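Local structure of probable arabinosyltransferase B (Mycobacterium tuberculosis H37Rv, 7BVF) at residues F79-V83 with V98-A102; A155-N160 with R173-P179. The protein transfers arabinose units to build the arabinan of arabinogalactan in the mycobacterial cell wall, working as a membrane-embedded glycosyltransferase that binds ethambutol. All coordinates share one frame; numbering follows the deposited sequence.

Interaction 1: residues F79-V83 with V98-A102; sequences FTATV and VLGTA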
# COMPACT_ATOMS: atom_id res chain seq x y z
N PHE A 79 30.47 16.22 -28.79
CA PHE A 79 30.53 17.63 -28.46
C PHE A 79 31.98 18.07 -28.53
O PHE A 79 32.87 17.32 -28.15
CB PHE A 79 29.95 17.91 -27.07
CG PHE A 79 29.94 19.36 -26.70
CD1 PHE A 79 28.96 20.21 -27.19
CD2 PHE A 79 30.90 19.88 -25.86
CE1 PHE A 79 28.95 21.54 -26.85
CE2 PHE A 79 30.89 21.21 -25.51
CZ PHE A 79 29.92 22.04 -26.01
N THR A 80 32.22 19.28 -29.03
CA THR A 80 33.59 19.75 -29.23
C THR A 80 33.61 21.27 -29.22
O THR A 80 32.88 21.90 -30.00
CB THR A 80 34.17 19.23 -30.54
OG1 THR A 80 33.88 17.83 -30.69
CG2 THR A 80 35.67 19.44 -30.58
N ALA A 81 34.44 21.86 -28.37
CA ALA A 81 34.63 23.30 -28.31
C ALA A 81 36.12 23.61 -28.40
O ALA A 81 36.95 22.83 -27.95
CB ALA A 81 34.05 23.89 -27.03
N THR A 82 36.44 24.78 -28.97
CA THR A 82 37.83 25.13 -29.23
C THR A 82 38.32 26.32 -28.41
O THR A 82 39.37 26.22 -27.78
CB THR A 82 38.05 25.41 -30.73
OG1 THR A 82 38.00 24.18 -31.45
CG2 THR A 82 39.40 26.06 -30.95
N VAL A 83 37.60 27.45 -28.43
CA VAL A 83 37.85 28.55 -27.49
C VAL A 83 39.32 28.98 -27.48
O VAL A 83 40.07 28.55 -26.60
CB VAL A 83 37.39 28.19 -26.07
CG1 VAL A 83 37.39 29.43 -25.20
CG2 VAL A 83 36.02 27.57 -26.11
N VAL A 98 32.24 32.49 -21.26
CA VAL A 98 32.65 32.53 -22.66
C VAL A 98 31.87 31.52 -23.49
O VAL A 98 31.66 31.72 -24.69
CB VAL A 98 34.17 32.30 -22.77
CG1 VAL A 98 34.54 30.98 -22.14
CG2 VAL A 98 34.62 32.33 -24.22
N LEU A 99 31.39 30.45 -22.87
CA LEU A 99 30.72 29.40 -23.61
C LEU A 99 29.89 28.58 -22.65
O LEU A 99 30.42 28.03 -21.68
CB LEU A 99 31.73 28.52 -24.35
CG LEU A 99 31.26 27.52 -25.39
CD1 LEU A 99 32.38 27.32 -26.39
CD2 LEU A 99 30.89 26.19 -24.75
N GLY A 100 28.59 28.49 -22.91
CA GLY A 100 27.70 27.68 -22.12
C GLY A 100 26.85 26.79 -23.02
O GLY A 100 26.91 26.88 -24.24
N THR A 101 26.08 25.94 -22.37
CA THR A 101 25.18 25.04 -23.07
C THR A 101 23.72 25.26 -22.70
O THR A 101 22.85 25.12 -23.56
CB THR A 101 25.59 23.59 -22.77
OG1 THR A 101 26.72 23.24 -23.58
CG2 THR A 101 24.49 22.65 -23.04
N ALA A 102 23.44 25.65 -21.47
CA ALA A 102 22.17 26.14 -20.99
C ALA A 102 22.35 27.56 -20.49
O ALA A 102 23.48 28.00 -20.26
CB ALA A 102 21.64 25.24 -19.86

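Interaction 2: residues A155-N160 with R173-P179; sequences AGTFAN and RSGFPDP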
# COMPACT_ATOMS: atom_id res chain seq x y z
N ALA A 155 32.88 7.70 -23.64
CA ALA A 155 34.07 7.34 -22.87
C ALA A 155 35.16 8.41 -23.02
O ALA A 155 36.23 8.17 -23.58
CB ALA A 155 34.58 5.95 -23.27
N GLY A 156 34.84 9.60 -22.52
CA GLY A 156 35.83 10.65 -22.42
C GLY A 156 35.25 12.04 -22.30
O GLY A 156 34.33 12.40 -23.04
N THR A 157 35.76 12.84 -21.36
CA THR A 157 35.32 14.22 -21.20
C THR A 157 36.52 15.11 -20.88
O THR A 157 36.49 15.93 -19.96
CB THR A 157 34.25 14.31 -20.12
OG1 THR A 157 33.39 13.17 -20.20
CG2 THR A 157 33.40 15.55 -20.35
N PHE A 158 37.60 14.97 -21.64
CA PHE A 158 38.86 15.62 -21.31
C PHE A 158 38.87 17.08 -21.77
O PHE A 158 38.05 17.50 -22.59
CB PHE A 158 40.01 14.83 -21.93
CG PHE A 158 39.80 13.34 -21.87
CD1 PHE A 158 39.73 12.69 -20.65
CD2 PHE A 158 39.65 12.60 -23.02
CE1 PHE A 158 39.52 11.34 -20.58
CE2 PHE A 158 39.44 11.24 -22.95
CZ PHE A 158 39.38 10.61 -21.73
N ALA A 159 39.83 17.85 -21.23
CA ALA A 159 39.80 19.31 -21.36
C ALA A 159 41.06 19.96 -21.92
O ALA A 159 40.97 21.11 -22.36
CB ALA A 159 39.50 19.95 -20.00
N ASN A 160 42.22 19.31 -21.86
CA ASN A 160 43.36 19.60 -22.74
C ASN A 160 43.64 21.07 -23.04
O ASN A 160 43.51 21.49 -24.19
CB ASN A 160 43.17 18.86 -24.06
CG ASN A 160 44.42 18.86 -24.92
OD1 ASN A 160 45.50 19.21 -24.45
ND2 ASN A 160 44.28 18.47 -26.18
N ARG A 173 46.06 18.19 -19.19
CA ARG A 173 44.86 17.49 -19.63
C ARG A 173 44.01 17.12 -18.43
O ARG A 173 44.45 17.20 -17.28
CB ARG A 173 45.23 16.24 -20.43
CG ARG A 173 44.18 15.84 -21.45
CD ARG A 173 44.76 14.93 -22.51
NE ARG A 173 43.83 14.72 -23.61
CZ ARG A 173 42.99 13.69 -23.69
NH1 ARG A 173 42.96 12.78 -22.73
NH2 ARG A 173 42.18 13.57 -24.73
N SER A 174 42.77 16.74 -18.70
CA SER A 174 41.85 16.30 -17.66
C SER A 174 41.34 14.90 -17.98
O SER A 174 41.79 14.24 -18.92
CB SER A 174 40.69 17.26 -17.50
OG SER A 174 39.62 16.59 -16.87
N GLY A 175 40.36 14.45 -17.20
CA GLY A 175 39.94 13.07 -17.27
C GLY A 175 38.46 12.83 -17.09
O GLY A 175 37.64 13.48 -17.73
N PHE A 176 38.12 11.90 -16.20
CA PHE A 176 36.77 11.40 -16.01
C PHE A 176 36.25 10.76 -17.29
O PHE A 176 35.40 11.34 -17.97
CB PHE A 176 35.84 12.52 -15.53
CG PHE A 176 36.31 13.18 -14.27
CD1 PHE A 176 36.84 12.43 -13.24
CD2 PHE A 176 36.24 14.55 -14.13
CE1 PHE A 176 37.27 13.04 -12.08
CE2 PHE A 176 36.67 15.17 -12.97
CZ PHE A 176 37.19 14.41 -11.95
N PRO A 177 36.75 9.58 -17.65
CA PRO A 177 36.30 8.92 -18.89
C PRO A 177 34.88 8.38 -18.81
O PRO A 177 34.47 7.59 -19.66
CB PRO A 177 37.31 7.77 -19.06
CG PRO A 177 38.39 8.02 -18.04
CD PRO A 177 37.75 8.77 -16.94
N ASP A 178 34.15 8.77 -17.77
CA ASP A 178 32.75 8.40 -17.63
C ASP A 178 31.98 8.74 -18.90
O ASP A 178 32.01 9.89 -19.34
CB ASP A 178 32.14 9.14 -16.43
CG ASP A 178 30.96 8.41 -15.84
OD1 ASP A 178 30.36 8.94 -14.88
OD2 ASP A 178 30.62 7.31 -16.32
N PRO A 179 31.30 7.77 -19.52
CA PRO A 179 30.47 8.10 -20.68
C PRO A 179 29.16 8.79 -20.33
O PRO A 179 28.49 9.31 -21.23
CB PRO A 179 30.20 6.73 -21.32
CG PRO A 179 30.26 5.79 -20.17
CD PRO A 179 31.31 6.33 -19.24

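Interaction 1: residues F79-V83 with V98-A102
Leu99 sets its CD1 methyl against both Ala81 and Val83 and gives up the largest area of any residue in this contact. Its two methyls divide the work: CD1 lies 3.7 Å from Val83 CG2 and 3.9 Å from Ala81 CB, whereas CD2 turns to the edge of the Phe79 ring, near the ring plane, with 4.4 Å from Leu99 CD2 to Phe79 CZ. A branched leucine suits this place because its two methyls serve three neighbours, and the small Ala81 leaves room for it under the strand.

Val83 is the second main contributor, and its two methyls have separate partners as well. While CG2 goes to Leu99, CG1 stands anti to the backbone N (chi1 -168°) and meets Val98 tip to tip, 4.1 Å from Val83 CG1 to Val98 CG2. At the other end Phe79 brings CZ to 4.2 Å from Thr101 OG1; the two side chains pass alongside, pointing opposite ways.

The segments run nearly antiparallel, 169° apart, but their backbones stay well separated, with Val83 CA and Val98 CA 8.1 Å from each other, so apolar side chains fill the interval. Phe79 and Ala81 point inward as alternate residues of a strand; the chain turns at Thr82-Val83 and still directs Val83 inward. In the concanavalin-like domain, strand 78-81 pairs with strand 202-214 and, through backbone hydrogen bonds, with the chain at 148-152. Val202 touches both Phe79 and Leu99, Val116 touches Leu99 and Val98, and Val118 touches Val98.

Interaction 2: residues A155-N160 with R173-P179
The chains of 155-160 and 173-179 run close together in nearly opposite directions, 160° apart, with Gly156 CA only 4.0 Å from Pro177 CA, and Ala155 CA lies 3.2 Å from Pro177 O, in CA-H...O geometry. Phe158 dominates the side-chain packing. Arg173 NH1 sits over one face of its ring, toward the CG-CD2 side of the rim and 3.3 Å from Phe158 CG, with the ring and guanidinium planes tilted by 38°. The extended run from CG to NE carries the Arg173 head across to the ring, its aliphatic CG passing 4.1 Å from Asn160 CB on the way. On the opposite face Gly156, with no side chain, lets the Phe158 ring lie back over the Gly156 carbonyl carbon.

Both segments are irregular loops of the concanavalin-like domain, between helix 137-140 and strand 202-214, and they meet on its partly exposed flank. At the ring edge, Gly175 brings its CA to 3.4 Å from Phe158 CD1, and Pro177 CG adds an apolar touch. On the inner side Ala159 CB packs 3.9 Å from Ser174 CB; both residues lean on Ile132 of strand 131-136, Ala159 through its methyl and Ser174 through a hydrogen bond from OG to the Ile132 carbonyl O.

Interaction 1 is complete before interaction 2 begins along the chain, and all four segments belong to the concanavalin-like domain. Their centres are 15 Å apart and their nearest atoms about 7 Å, so the two do not touch. The region just ahead of 155-160 lies between them: backbone hydrogen bonds tie Phe79 to Ser152 and Ala81 to Val150, and Ser152 also meets the side chain of Thr157. Interaction 1 thus belongs to the buried interior beside strands 78-81 and 202-214, whereas interaction 2 pairs more exposed loops next to strand 131-136. Both lie far from the centre of the chain, in a domain distinct from the transmembrane helices.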